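Local coordinates for protein phosphoribosylformylglycinamidine synthase 2 (Thermus thermophilus, PDB 3VIU) that belongs to the AIR synthase-related (PurM-like) family, carries that family's pair of domains twice in one chain, and holds ADP and a magnesium ion, at residues E570-E578 with E587-D595; G638-E648 with E689-P700. All blocks are in the same frame, centred on the assembly; numbering follows the deposited sequence.

Both contacts lie in the second AIR synthase-related C-terminal domain of the chain, on the same side of the molecule, their centres about 24 Å apart. They come in series: contact 1 closes before contact 2 opens. Contact 1 joins the loops at the two ends of helix 578-584, the first of which leaves strand 563-567. That strand belongs to the same mixed sheet as the strands of contact 2, which lie at 641-644, 684-690 and 694-699. The two meet where E570 reaches the backbone of R646 through a weak hydrogen bond and R571 forms a weak ion pair with E647, so the loop of contact 1 touches the residues just after strand 641-644, which places both contacts around one sheet.

Contact 1 (E570-E578 with E587-D595); sequences ERGELGASE and EFGHPPRLD
The charged side of the contact gathers on one oxygen, E573 OE1. The extended glutamate chain crosses R593 at about a right angle, and OE1 takes the backbone N of R593 at 3.2 Å, from 48° out of the carboxylate plane. R593 NH1 forms a salt bridge to the same OE1 at 2.9 Å: a bend at chi3 (-125°) turns NH1 toward it, with carboxylate and guanidinium planes 65° apart. A water donates both to E573 OE1 and to R593 O, so three donors grip one carboxylate atom and probably stabilise its negative charge.

Backbone bonding dominates at the other end. A576 N donates to F588 O over 2.9 Å, and G575 CA makes a CH···O contact of 3.2 Å with H590 O. Glycine suits position 575, because a CB there would run into that carbonyl. The residues from L574 to S577 form a type II beta turn, in which both N and OG of S577 reach L574 O from the same face.

Apolar contact between side chains of the two segments is limited to A576 CB with P591 CG, 4.2 Å apart. The E573 carboxylate lies against P592, OE2 being 3.8 Å from P592 CA, and Y453 of helix 451-456 lies against A576, P591 and P592.

Together the two loops bracket helix 578-584 within the PurM-like C-terminal domain: the type II turn leads into S577, its N-cap, while D595 N-caps the next helix, 596-611.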
ATOM      1  N   GLU A 570      14.913 -22.874  13.646  1.00 25.02           N
ATOM      2  CA  GLU A 570      15.980 -21.893  13.806  1.00 26.31           C
ATOM      3  C   GLU A 570      16.774 -21.591  12.555  1.00 25.77           C
ATOM      4  O   GLU A 570      17.275 -20.484  12.391  1.00 24.84           O
ATOM      5  CB  GLU A 570      16.954 -22.347  14.896  1.00 27.55           C
ATOM      6  CG  GLU A 570      16.291 -22.884  16.150  1.00 31.52           C
ATOM      7  CD  GLU A 570      17.293 -23.251  17.228  1.00 32.72           C
ATOM      8  OE1 GLU A 570      18.385 -23.753  16.882  1.00 33.37           O
ATOM      9  OE2 GLU A 570      16.983 -23.048  18.421  1.00 32.95           O
ATOM     10  N   ARG A 571      16.902 -22.584  11.683  1.00 27.22           N
ATOM     11  CA  ARG A 571      17.657 -22.421  10.451  1.00 27.23           C
ATOM     12  C   ARG A 571      16.962 -21.595   9.387  1.00 24.98           C
ATOM     13  O   ARG A 571      15.837 -21.893   8.997  1.00 26.02           O
ATOM     14  CB  ARG A 571      17.992 -23.782   9.843  1.00 30.97           C
ATOM     15  CG  ARG A 571      19.418 -24.230  10.066  1.00 38.44           C
ATOM     16  CD  ARG A 571      19.806 -25.296   9.057  1.00 43.64           C
ATOM     17  NE  ARG A 571      21.170 -25.786   9.255  1.00 50.42           N
ATOM     18  CZ  ARG A 571      22.259 -25.021   9.231  1.00 52.22           C
ATOM     19  NH1 ARG A 571      22.154 -23.717   9.020  1.00 53.97           N
ATOM     20  NH2 ARG A 571      23.458 -25.563   9.407  1.00 54.16           N
ATOM     21  N   GLY A 572      17.649 -20.557   8.928  1.00 21.94           N
ATOM     22  CA  GLY A 572      17.134 -19.717   7.865  1.00 20.90           C
ATOM     23  C   GLY A 572      18.075 -19.906   6.685  1.00 19.21           C
ATOM     24  O   GLY A 572      19.071 -20.619   6.806  1.00 20.17           O
ATOM     25  N   GLU A 573      17.776 -19.295   5.545  1.00 18.92           N
ATOM     26  CA  GLU A 573      18.650 -19.422   4.380  1.00 18.50           C
ATOM     27  C   GLU A 573      19.370 -18.087   4.160  1.00 18.00           C
ATOM     28  O   GLU A 573      18.924 -17.040   4.648  1.00 18.61           O
ATOM     29  CB  GLU A 573      17.834 -19.813   3.142  1.00 21.13           C
ATOM     30  CG  GLU A 573      16.815 -20.926   3.389  1.00 25.71           C
ATOM     31  CD  GLU A 573      16.033 -21.326   2.135  1.00 30.06           C
ATOM     32  OE1 GLU A 573      14.917 -21.875   2.280  1.00 31.04           O
ATOM     33  OE2 GLU A 573      16.531 -21.104   1.006  1.00 32.49           O
ATOM     34  N   LEU A 574      20.473 -18.113   3.420  1.00 15.49           N
ATOM     35  CA  LEU A 574      21.250 -16.902   3.186  1.00 15.89           C
ATOM     36  C   LEU A 574      20.991 -16.195   1.858  1.00 15.85           C
ATOM     37  O   LEU A 574      21.368 -15.036   1.695  1.00 16.74           O
ATOM     38  CB  LEU A 574      22.745 -17.227   3.297  1.00 15.85           C
ATOM     39  CG  LEU A 574      23.138 -17.935   4.595  1.00 15.05           C
ATOM     40  CD1 LEU A 574      24.561 -18.452   4.503  1.00 13.09           C
ATOM     41  CD2 LEU A 574      22.972 -16.974   5.755  1.00 12.85           C
ATOM     42  N   GLY A 575      20.362 -16.893   0.913  1.00 14.90           N
ATOM     43  CA  GLY A 575      20.086 -16.308  -0.386  1.00 12.49           C
ATOM     44  C   GLY A 575      19.263 -15.034  -0.344  1.00 13.04           C
ATOM     45  O   GLY A 575      18.192 -15.003   0.250  1.00 14.11           O
ATOM     46  N   ALA A 576      19.768 -13.978  -0.975  1.00 12.14           N
ATOM     47  CA  ALA A 576      19.071 -12.694  -1.027  1.00 12.88           C
ATOM     48  C   ALA A 576      18.809 -12.138   0.369  1.00 13.20           C
ATOM     49  O   ALA A 576      17.909 -11.329   0.556  1.00 14.23           O
ATOM     50  CB  ALA A 576      17.750 -12.857  -1.778  1.00 10.27           C
ATOM     51  N   SER A 577      19.601 -12.553   1.349  1.00 13.08           N
ATOM     52  CA  SER A 577      19.376 -12.091   2.710  1.00 12.99           C
ATOM     53  C   SER A 577      20.117 -10.819   3.049  1.00 15.52           C
ATOM     54  O   SER A 577      20.969 -10.342   2.284  1.00 14.33           O
ATOM     55  CB  SER A 577      19.794 -13.160   3.707  1.00 14.03           C
ATOM     56  OG  SER A 577      21.207 -13.281   3.739  1.00 11.88           O
ATOM     57  N   GLU A 578      19.780 -10.279   4.219  1.00 15.25           N
ATOM     58  CA  GLU A 578      20.411  -9.076   4.733  1.00 14.98           C
ATOM     59  C   GLU A 578      21.858  -9.395   5.102  1.00 15.27           C
ATOM     60  O   GLU A 578      22.778  -8.693   4.709  1.00 17.07           O
ATOM     61  CB  GLU A 578      19.686  -8.577   5.988  1.00 14.56           C
ATOM     62  CG  GLU A 578      18.417  -7.799   5.743  1.00 18.48           C
ATOM     63  CD  GLU A 578      18.651  -6.565   4.884  1.00 22.49           C
ATOM     64  OE1 GLU A 578      19.756  -5.970   4.967  1.00 21.09           O
ATOM     65  OE2 GLU A 578      17.721  -6.190   4.135  1.00 24.81           O
ATOM     66  N   GLU A 587      23.929  -9.222  -3.647  1.00 16.78           N
ATOM     67  CA  GLU A 587      22.676  -9.944  -3.469  1.00 17.62           C
ATOM     68  C   GLU A 587      22.565 -10.976  -4.574  1.00 17.75           C
ATOM     69  O   GLU A 587      22.592 -10.651  -5.760  1.00 16.87           O
ATOM     70  CB  GLU A 587      21.464  -8.997  -3.489  1.00 17.98           C
ATOM     71  CG  GLU A 587      21.099  -8.430  -4.843  1.00 23.53           C
ATOM     72  CD  GLU A 587      19.775  -7.664  -4.840  1.00 24.88           C
ATOM     73  OE1 GLU A 587      19.340  -7.252  -5.935  1.00 26.80           O
ATOM     74  OE2 GLU A 587      19.174  -7.467  -3.758  1.00 24.97           O
ATOM     75  N   PHE A 588      22.456 -12.235  -4.168  1.00 18.12           N
ATOM     76  CA  PHE A 588      22.374 -13.337  -5.114  1.00 18.56           C
ATOM     77  C   PHE A 588      21.863 -14.565  -4.379  1.00 17.16           C
ATOM     78  O   PHE A 588      21.589 -14.500  -3.188  1.00 19.24           O
ATOM     79  CB  PHE A 588      23.766 -13.596  -5.712  1.00 16.04           C
ATOM     80  CG  PHE A 588      24.827 -13.891  -4.686  1.00 15.67           C
ATOM     81  CD1 PHE A 588      25.144 -15.204  -4.351  1.00 16.23           C
ATOM     82  CD2 PHE A 588      25.511 -12.855  -4.056  1.00 15.05           C
ATOM     83  CE1 PHE A 588      26.136 -15.481  -3.399  1.00 18.79           C
ATOM     84  CE2 PHE A 588      26.504 -13.117  -3.103  1.00 14.66           C
ATOM     85  CZ  PHE A 588      26.818 -14.431  -2.775  1.00 16.48           C
ATOM     86  N   GLY A 589      21.739 -15.683  -5.082  1.00 16.57           N
ATOM     87  CA  GLY A 589      21.248 -16.889  -4.445  1.00 16.60           C
ATOM     88  C   GLY A 589      19.735 -16.958  -4.481  1.00 16.28           C
ATOM     89  O   GLY A 589      19.076 -15.977  -4.801  1.00 15.53           O
ATOM     90  N   HIS A 590      19.179 -18.119  -4.157  1.00 17.86           N
ATOM     91  CA  HIS A 590      17.735 -18.289  -4.156  1.00 19.00           C
ATOM     92  C   HIS A 590      17.123 -17.686  -2.895  1.00 18.04           C
ATOM     93  O   HIS A 590      17.674 -17.823  -1.812  1.00 17.34           O
ATOM     94  CB  HIS A 590      17.374 -19.776  -4.219  1.00 22.19           C
ATOM     95  CG  HIS A 590      15.940 -20.036  -4.578  1.00 29.04           C
ATOM     96  ND1 HIS A 590      15.496 -20.097  -5.882  1.00 29.74           N
ATOM     97  CD2 HIS A 590      14.843 -20.216  -3.801  1.00 30.05           C
ATOM     98  CE1 HIS A 590      14.190 -20.303  -5.893  1.00 29.25           C
ATOM     99  NE2 HIS A 590      13.771 -20.377  -4.643  1.00 30.92           N
ATOM    100  N   PRO A 591      15.991 -16.973  -3.030  1.00 17.08           N
ATOM    101  CA  PRO A 591      15.330 -16.374  -1.864  1.00 16.29           C
ATOM    102  C   PRO A 591      14.791 -17.525  -1.012  1.00 16.45           C
ATOM    103  O   PRO A 591      14.658 -18.637  -1.497  1.00 17.25           O
ATOM    104  CB  PRO A 591      14.211 -15.550  -2.491  1.00 14.50           C
ATOM    105  CG  PRO A 591      14.792 -15.144  -3.788  1.00 13.63           C
ATOM    106  CD  PRO A 591      15.443 -16.414  -4.275  1.00 14.89           C
ATOM    107  N   PRO A 592      14.466 -17.275   0.260  1.00 17.59           N
ATOM    108  CA  PRO A 592      13.955 -18.368   1.097  1.00 18.19           C
ATOM    109  C   PRO A 592      12.723 -19.072   0.522  1.00 18.99           C
ATOM    110  O   PRO A 592      11.798 -18.425   0.027  1.00 18.00           O
ATOM    111  CB  PRO A 592      13.644 -17.673   2.424  1.00 17.30           C
ATOM    112  CG  PRO A 592      14.613 -16.546   2.453  1.00 19.23           C
ATOM    113  CD  PRO A 592      14.560 -16.026   1.033  1.00 18.51           C
ATOM    114  N   ARG A 593      12.711 -20.399   0.582  1.00 19.86           N
ATOM    115  CA  ARG A 593      11.555 -21.141   0.095  1.00 20.68           C
ATOM    116  C   ARG A 593      10.366 -20.741   0.965  1.00 19.15           C
ATOM    117  O   ARG A 593      10.526 -20.379   2.130  1.00 17.47           O
ATOM    118  CB  ARG A 593      11.764 -22.652   0.219  1.00 23.95           C
ATOM    119  CG  ARG A 593      12.793 -23.269  -0.704  1.00 28.87           C
ATOM    120  CD  ARG A 593      12.612 -24.785  -0.705  1.00 35.86           C
ATOM    121  NE  ARG A 593      13.827 -25.529  -0.367  1.00 42.45           N
ATOM    122  CZ  ARG A 593      14.481 -25.437   0.793  1.00 45.98           C
ATOM    123  NH1 ARG A 593      14.051 -24.624   1.756  1.00 45.22           N
ATOM    124  NH2 ARG A 593      15.566 -26.176   0.996  1.00 46.11           N
ATOM    125  N   LEU A 594       9.172 -20.817   0.396  1.00 18.12           N
ATOM    126  CA  LEU A 594       7.964 -20.463   1.117  1.00 16.80           C
ATOM    127  C   LEU A 594       6.913 -21.556   0.949  1.00 17.09           C
ATOM    128  O   LEU A 594       6.419 -21.802  -0.155  1.00 17.21           O
ATOM    129  CB  LEU A 594       7.436 -19.123   0.603  1.00 15.15           C
ATOM    130  CG  LEU A 594       6.076 -18.605   1.075  1.00 18.26           C
ATOM    131  CD1 LEU A 594       5.975 -18.618   2.599  1.00 18.03           C
ATOM    132  CD2 LEU A 594       5.894 -17.189   0.541  1.00 17.30           C
ATOM    133  N   ASP A 595       6.601 -22.216   2.059  1.00 15.54           N
ATOM    134  CA  ASP A 595       5.608 -23.283   2.111  1.00 15.18           C
ATOM    135  C   ASP A 595       4.333 -22.581   2.553  1.00 14.03           C
ATOM    136  O   ASP A 595       4.160 -22.259   3.729  1.00 13.82           O
ATOM    137  CB  ASP A 595       6.020 -24.333   3.158  1.00 17.52           C
ATOM    138  CG  ASP A 595       5.009 -25.467   3.306  1.00 20.01           C
ATOM    139  OD1 ASP A 595       3.793 -25.221   3.158  1.00 18.52           O
ATOM    140  OD2 ASP A 595       5.437 -26.610   3.595  1.00 22.00           O
TER
HETATM  141  O   HOH W   1      12.490 -21.090   3.856  1.00 24.51           O

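Contact 2 (G638-E648 with E689-P700); sequences GVGATVEVREE and ETGGKSLTVLTP
The carbonyl plane of G640 is met from above by G691 N, 52° out of it, whereas at the next carbonyl, that of A641, T696 N lies in the plane, 2.9 Å from A641 O. As for the sheet they build, one side carries A641 and V643 beside L695 and V697, the other T642 and E644 beside T696 and L698. On the first side V643 and V697 lie side by side, pointing the same way, with CG2 to CG2 at 4.1 Å. Near the strand ends V645 CG1 sits between the backbone N and the carbonyl carbon (chi1 62°), a setting that brings it against V697 CG1 and into a tight 3.3 Å approach to T699 CG2. The beta-branched V643, V645, V697 and T699 suit their extended backbone.

Strand 641-644 is central here: it runs parallel to 694-699 (axes 10° apart) and antiparallel to 684-690. The turn at 691-693 thus steps over its end, linking its two neighbours within the mixed sheet of the PurM-like C-terminal domain. T642 exchanges two backbone bonds with E689, while in the parallel ladder V643 N donates to T696 O, and L698 N to V643 O.

Glycine suits positions 640 and 691. A CB on G640 would collide with S694 O and G692 O, and the backbone angles of G691 would jam one against the preceding carbonyl. A water 2.7 Å from T642 OG1 donates to G691 O, bridging strand and turn.

F557 touches V639, A641 and T690. Beyond the ladder E648 CG rests 3.5 Å from T699 CB, while T699 OG1 bonds to G702 O and T696 OG1 to E705; L653 of helix 650-653 touches V645 and E648.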
ATOM      1  N   GLY A 638      12.568  -2.351  27.159  1.00 15.25           N
ATOM      2  CA  GLY A 638      13.863  -2.517  27.796  1.00 15.28           C
ATOM      3  C   GLY A 638      13.996  -3.791  28.616  1.00 16.62           C
ATOM      4  O   GLY A 638      14.753  -3.839  29.586  1.00 17.79           O
ATOM      5  N   VAL A 639      13.251  -4.822  28.232  1.00 15.31           N
ATOM      6  CA  VAL A 639      13.285  -6.112  28.906  1.00 14.21           C
ATOM      7  C   VAL A 639      14.078  -7.071  28.009  1.00 15.46           C
ATOM      8  O   VAL A 639      13.718  -7.271  26.842  1.00 16.66           O
ATOM      9  CB  VAL A 639      11.846  -6.638  29.115  1.00 16.02           C
ATOM     10  CG1 VAL A 639      11.869  -8.092  29.566  1.00 13.84           C
ATOM     11  CG2 VAL A 639      11.127  -5.765  30.138  1.00 11.38           C
ATOM     12  N   GLY A 640      15.151  -7.652  28.549  1.00 13.59           N
ATOM     13  CA  GLY A 640      15.991  -8.551  27.771  1.00 11.68           C
ATOM     14  C   GLY A 640      15.514  -9.986  27.684  1.00 13.36           C
ATOM     15  O   GLY A 640      14.379 -10.290  28.056  1.00 14.31           O
ATOM     16  N   ALA A 641      16.374 -10.876  27.187  1.00 12.59           N
ATOM     17  CA  ALA A 641      16.025 -12.294  27.073  1.00 11.53           C
ATOM     18  C   ALA A 641      17.255 -13.181  27.170  1.00 11.27           C
ATOM     19  O   ALA A 641      18.373 -12.743  26.895  1.00 11.44           O
ATOM     20  CB  ALA A 641      15.297 -12.560  25.764  1.00  7.93           C
ATOM     21  N   THR A 642      17.031 -14.428  27.571  1.00  9.90           N
ATOM     22  CA  THR A 642      18.091 -15.425  27.711  1.00 10.29           C
ATOM     23  C   THR A 642      17.600 -16.694  27.028  1.00  9.59           C
ATOM     24  O   THR A 642      16.576 -17.252  27.402  1.00 11.11           O
ATOM     25  CB  THR A 642      18.400 -15.732  29.198  1.00  9.66           C
ATOM     26  OG1 THR A 642      18.814 -14.528  29.861  1.00 11.03           O
ATOM     27  CG2 THR A 642      19.511 -16.762  29.303  1.00  4.69           C
ATOM     28  N   VAL A 643      18.333 -17.152  26.026  1.00 10.53           N
ATOM     29  CA  VAL A 643      17.914 -18.325  25.280  1.00 13.38           C
ATOM     30  C   VAL A 643      19.065 -19.196  24.803  1.00 14.46           C
ATOM     31  O   VAL A 643      20.231 -18.868  24.977  1.00 12.26           O
ATOM     32  CB  VAL A 643      17.118 -17.901  24.029  1.00 15.11           C
ATOM     33  CG1 VAL A 643      15.934 -17.021  24.422  1.00 18.36           C
ATOM     34  CG2 VAL A 643      18.029 -17.147  23.073  1.00 14.15           C
ATOM     35  N   GLU A 644      18.710 -20.316  24.190  1.00 18.45           N
ATOM     36  CA  GLU A 644      19.691 -21.224  23.631  1.00 21.22           C
ATOM     37  C   GLU A 644      19.353 -21.537  22.177  1.00 22.75           C
ATOM     38  O   GLU A 644      18.231 -21.912  21.861  1.00 22.83           O
ATOM     39  CB  GLU A 644      19.730 -22.547  24.388  1.00 22.39           C
ATOM     40  CG  GLU A 644      20.571 -23.589  23.644  1.00 26.85           C
ATOM     41  CD  GLU A 644      20.229 -25.010  24.012  1.00 29.82           C
ATOM     42  OE1 GLU A 644      19.036 -25.372  23.920  1.00 31.36           O
ATOM     43  OE2 GLU A 644      21.154 -25.767  24.383  1.00 32.45           O
ATOM     44  N   VAL A 645      20.325 -21.388  21.292  1.00 25.11           N
ATOM     45  CA  VAL A 645      20.104 -21.714  19.897  1.00 28.29           C
ATOM     46  C   VAL A 645      20.999 -22.919  19.649  1.00 29.43           C
ATOM     47  O   VAL A 645      22.215 -22.841  19.816  1.00 29.88           O
ATOM     48  CB  VAL A 645      20.480 -20.538  18.969  1.00 27.45           C
ATOM     49  CG1 VAL A 645      21.950 -20.218  19.091  1.00 31.27           C
ATOM     50  CG2 VAL A 645      20.134 -20.883  17.545  1.00 29.05           C
ATOM     51  N   ARG A 646      20.389 -24.035  19.266  1.00 31.78           N
ATOM     52  CA  ARG A 646      21.122 -25.278  19.043  1.00 34.51           C
ATOM     53  C   ARG A 646      22.038 -25.355  17.843  1.00 35.77           C
ATOM     54  O   ARG A 646      22.933 -26.200  17.793  1.00 35.06           O
ATOM     55  CB  ARG A 646      20.148 -26.446  19.010  1.00 35.71           C
ATOM     56  CG  ARG A 646      19.577 -26.713  20.367  1.00 40.29           C
ATOM     57  CD  ARG A 646      18.689 -27.919  20.378  1.00 45.14           C
ATOM     58  NE  ARG A 646      18.148 -28.124  21.715  1.00 48.76           N
ATOM     59  CZ  ARG A 646      17.141 -28.937  21.995  1.00 50.87           C
ATOM     60  NH1 ARG A 646      16.556 -29.634  21.024  1.00 51.36           N
ATOM     61  NH2 ARG A 646      16.710 -29.036  23.243  1.00 51.14           N
ATOM     62  N   GLU A 647      21.828 -24.486  16.869  1.00 37.35           N
ATOM     63  CA  GLU A 647      22.682 -24.507  15.701  1.00 38.75           C
ATOM     64  C   GLU A 647      23.473 -23.226  15.640  1.00 39.05           C
ATOM     65  O   GLU A 647      22.925 -22.141  15.815  1.00 39.59           O
ATOM     66  CB  GLU A 647      21.844 -24.639  14.441  1.00 41.56           C
ATOM     67  CG  GLU A 647      20.979 -25.868  14.413  1.00 46.10           C
ATOM     68  CD  GLU A 647      19.968 -25.811  13.298  1.00 49.50           C
ATOM     69  OE1 GLU A 647      19.035 -24.984  13.389  1.00 50.05           O
ATOM     70  OE2 GLU A 647      20.114 -26.584  12.327  1.00 51.34           O
ATOM     71  N   GLU A 648      24.773 -23.347  15.423  1.00 40.21           N
ATOM     72  CA  GLU A 648      25.597 -22.161  15.296  1.00 39.41           C
ATOM     73  C   GLU A 648      25.737 -21.970  13.794  1.00 36.17           C
ATOM     74  O   GLU A 648      25.306 -22.821  13.011  1.00 34.18           O
ATOM     75  CB  GLU A 648      26.960 -22.368  15.959  1.00 42.90           C
ATOM     76  CG  GLU A 648      27.250 -21.367  17.066  1.00 47.37           C
ATOM     77  CD  GLU A 648      27.727 -20.018  16.549  1.00 51.53           C
ATOM     78  OE1 GLU A 648      27.112 -19.491  15.595  1.00 52.63           O
ATOM     79  OE2 GLU A 648      28.716 -19.477  17.103  1.00 53.71           O
ATOM     80  N   GLU A 689      13.729 -17.672  28.351  1.00 17.57           N
ATOM     81  CA  GLU A 689      12.832 -16.744  29.037  1.00 20.03           C
ATOM     82  C   GLU A 689      13.231 -15.280  28.866  1.00 19.48           C
ATOM     83  O   GLU A 689      14.327 -14.970  28.398  1.00 20.37           O
ATOM     84  CB  GLU A 689      12.740 -17.074  30.539  1.00 20.10           C
ATOM     85  CG  GLU A 689      14.068 -17.194  31.266  1.00 21.70           C
ATOM     86  CD  GLU A 689      13.909 -17.251  32.787  1.00 25.74           C
ATOM     87  OE1 GLU A 689      12.867 -17.747  33.265  1.00 27.14           O
ATOM     88  OE2 GLU A 689      14.833 -16.810  33.510  1.00 27.52           O
ATOM     89  N   THR A 690      12.332 -14.384  29.256  1.00 17.37           N
ATOM     90  CA  THR A 690      12.590 -12.954  29.150  1.00 16.75           C
ATOM     91  C   THR A 690      13.150 -12.431  30.459  1.00 17.71           C
ATOM     92  O   THR A 690      13.123 -13.126  31.479  1.00 18.15           O
ATOM     93  CB  THR A 690      11.299 -12.166  28.836  1.00 14.96           C
ATOM     94  OG1 THR A 690      10.322 -12.422  29.858  1.00 16.46           O
ATOM     95  CG2 THR A 690      10.737 -12.574  27.487  1.00 11.73           C
ATOM     96  N   GLY A 691      13.658 -11.202  30.424  1.00 16.85           N
ATOM     97  CA  GLY A 691      14.195 -10.592  31.622  1.00 15.43           C
ATOM     98  C   GLY A 691      15.619 -10.094  31.500  1.00 15.83           C
ATOM     99  O   GLY A 691      16.366 -10.499  30.604  1.00 13.84           O
ATOM    100  N   GLY A 692      15.984  -9.197  32.411  1.00 13.74           N
ATOM    101  CA  GLY A 692      17.330  -8.659  32.436  1.00 13.81           C
ATOM    102  C   GLY A 692      17.594  -7.527  31.473  1.00 15.62           C
ATOM    103  O   GLY A 692      16.717  -7.130  30.709  1.00 16.52           O
ATOM    104  N   LYS A 693      18.818  -7.008  31.513  1.00 16.42           N
ATOM    105  CA  LYS A 693      19.213  -5.918  30.640  1.00 16.35           C
ATOM    106  C   LYS A 693      20.239  -6.380  29.621  1.00 16.06           C
ATOM    107  O   LYS A 693      21.175  -5.654  29.285  1.00 14.08           O
ATOM    108  CB  LYS A 693      19.766  -4.745  31.455  1.00 18.76           C
ATOM    109  CG  LYS A 693      18.693  -3.942  32.188  1.00 22.79           C
ATOM    110  CD  LYS A 693      18.645  -4.286  33.672  1.00 25.48           C
ATOM    111  CE  LYS A 693      17.608  -3.428  34.406  1.00 30.55           C
ATOM    112  NZ  LYS A 693      17.701  -3.552  35.897  1.00 29.77           N
ATOM    113  N   SER A 694      20.054  -7.603  29.141  1.00 15.25           N
ATOM    114  CA  SER A 694      20.934  -8.165  28.127  1.00 16.25           C
ATOM    115  C   SER A 694      20.201  -9.159  27.252  1.00 14.81           C
ATOM    116  O   SER A 694      19.139  -9.662  27.611  1.00 14.51           O
ATOM    117  CB  SER A 694      22.122  -8.892  28.765  1.00 17.80           C
ATOM    118  OG  SER A 694      23.065  -7.980  29.300  1.00 27.36           O
ATOM    119  N   LEU A 695      20.764  -9.405  26.080  1.00 13.25           N
ATOM    120  CA  LEU A 695      20.246 -10.420  25.185  1.00 11.51           C
ATOM    121  C   LEU A 695      21.373 -11.440  25.317  1.00 10.98           C
ATOM    122  O   LEU A 695      22.532 -11.125  25.033  1.00 10.54           O
ATOM    123  CB  LEU A 695      20.154  -9.922  23.745  1.00  9.44           C
ATOM    124  CG  LEU A 695      19.873 -11.049  22.750  1.00  9.15           C
ATOM    125  CD1 LEU A 695      18.553 -11.713  23.113  1.00 10.41           C
ATOM    126  CD2 LEU A 695      19.826 -10.513  21.323  1.00  8.93           C
ATOM    127  N   THR A 696      21.045 -12.638  25.787  1.00 11.02           N
ATOM    128  CA  THR A 696      22.037 -13.688  25.986  1.00 11.01           C
ATOM    129  C   THR A 696      21.657 -14.938  25.194  1.00 11.72           C
ATOM    130  O   THR A 696      20.545 -15.459  25.330  1.00 11.24           O
ATOM    131  CB  THR A 696      22.156 -14.028  27.484  1.00 12.81           C
ATOM    132  OG1 THR A 696      22.518 -12.846  28.205  1.00 13.84           O
ATOM    133  CG2 THR A 696      23.214 -15.103  27.723  1.00 11.55           C
ATOM    134  N   VAL A 697      22.585 -15.423  24.374  1.00 10.37           N
ATOM    135  CA  VAL A 697      22.313 -16.582  23.537  1.00 11.69           C
ATOM    136  C   VAL A 697      23.327 -17.706  23.689  1.00 13.61           C
ATOM    137  O   VAL A 697      24.501 -17.549  23.345  1.00 13.59           O
ATOM    138  CB  VAL A 697      22.271 -16.189  22.033  1.00 12.95           C
ATOM    139  CG1 VAL A 697      21.884 -17.405  21.195  1.00 10.65           C
ATOM    140  CG2 VAL A 697      21.288 -15.025  21.809  1.00  8.47           C
ATOM    141  N   LEU A 698      22.872 -18.845  24.199  1.00 14.55           N
ATOM    142  CA  LEU A 698      23.755 -19.986  24.357  1.00 16.07           C
ATOM    143  C   LEU A 698      23.760 -20.764  23.049  1.00 17.41           C
ATOM    144  O   LEU A 698      22.706 -21.055  22.482  1.00 17.65           O
ATOM    145  CB  LEU A 698      23.286 -20.890  25.507  1.00 14.31           C
ATOM    146  CG  LEU A 698      24.081 -22.188  25.716  1.00 12.76           C
ATOM    147  CD1 LEU A 698      25.527 -21.881  26.042  1.00 10.16           C
ATOM    148  CD2 LEU A 698      23.459 -22.994  26.830  1.00 12.39           C
ATOM    149  N   THR A 699      24.959 -21.060  22.556  1.00 19.59           N
ATOM    150  CA  THR A 699      25.133 -21.830  21.326  1.00 20.75           C
ATOM    151  C   THR A 699      26.033 -22.998  21.713  1.00 21.66           C
ATOM    152  O   THR A 699      26.667 -22.978  22.767  1.00 21.19           O
ATOM    153  CB  THR A 699      25.870 -21.032  20.221  1.00 19.78           C
ATOM    154  OG1 THR A 699      27.202 -20.739  20.661  1.00 22.70           O
ATOM    155  CG2 THR A 699      25.152 -19.738  19.904  1.00 17.77           C
ATOM    156  N   PRO A 700      26.111 -24.028  20.860  1.00 23.09           N
ATOM    157  CA  PRO A 700      26.967 -25.174  21.184  1.00 23.35           C
ATOM    158  C   PRO A 700      28.433 -24.751  21.354  1.00 24.47           C
ATOM    159  O   PRO A 700      29.240 -25.498  21.909  1.00 24.37           O
ATOM    160  CB  PRO A 700      26.777 -26.100  19.984  1.00 23.03           C
ATOM    161  CG  PRO A 700      25.406 -25.755  19.485  1.00 22.47           C
ATOM    162  CD  PRO A 700      25.379 -24.253  19.600  1.00 23.46           C
TER
HETATM  163  O   HOH W   2      16.531 -13.078  30.312  1.00 22.47           O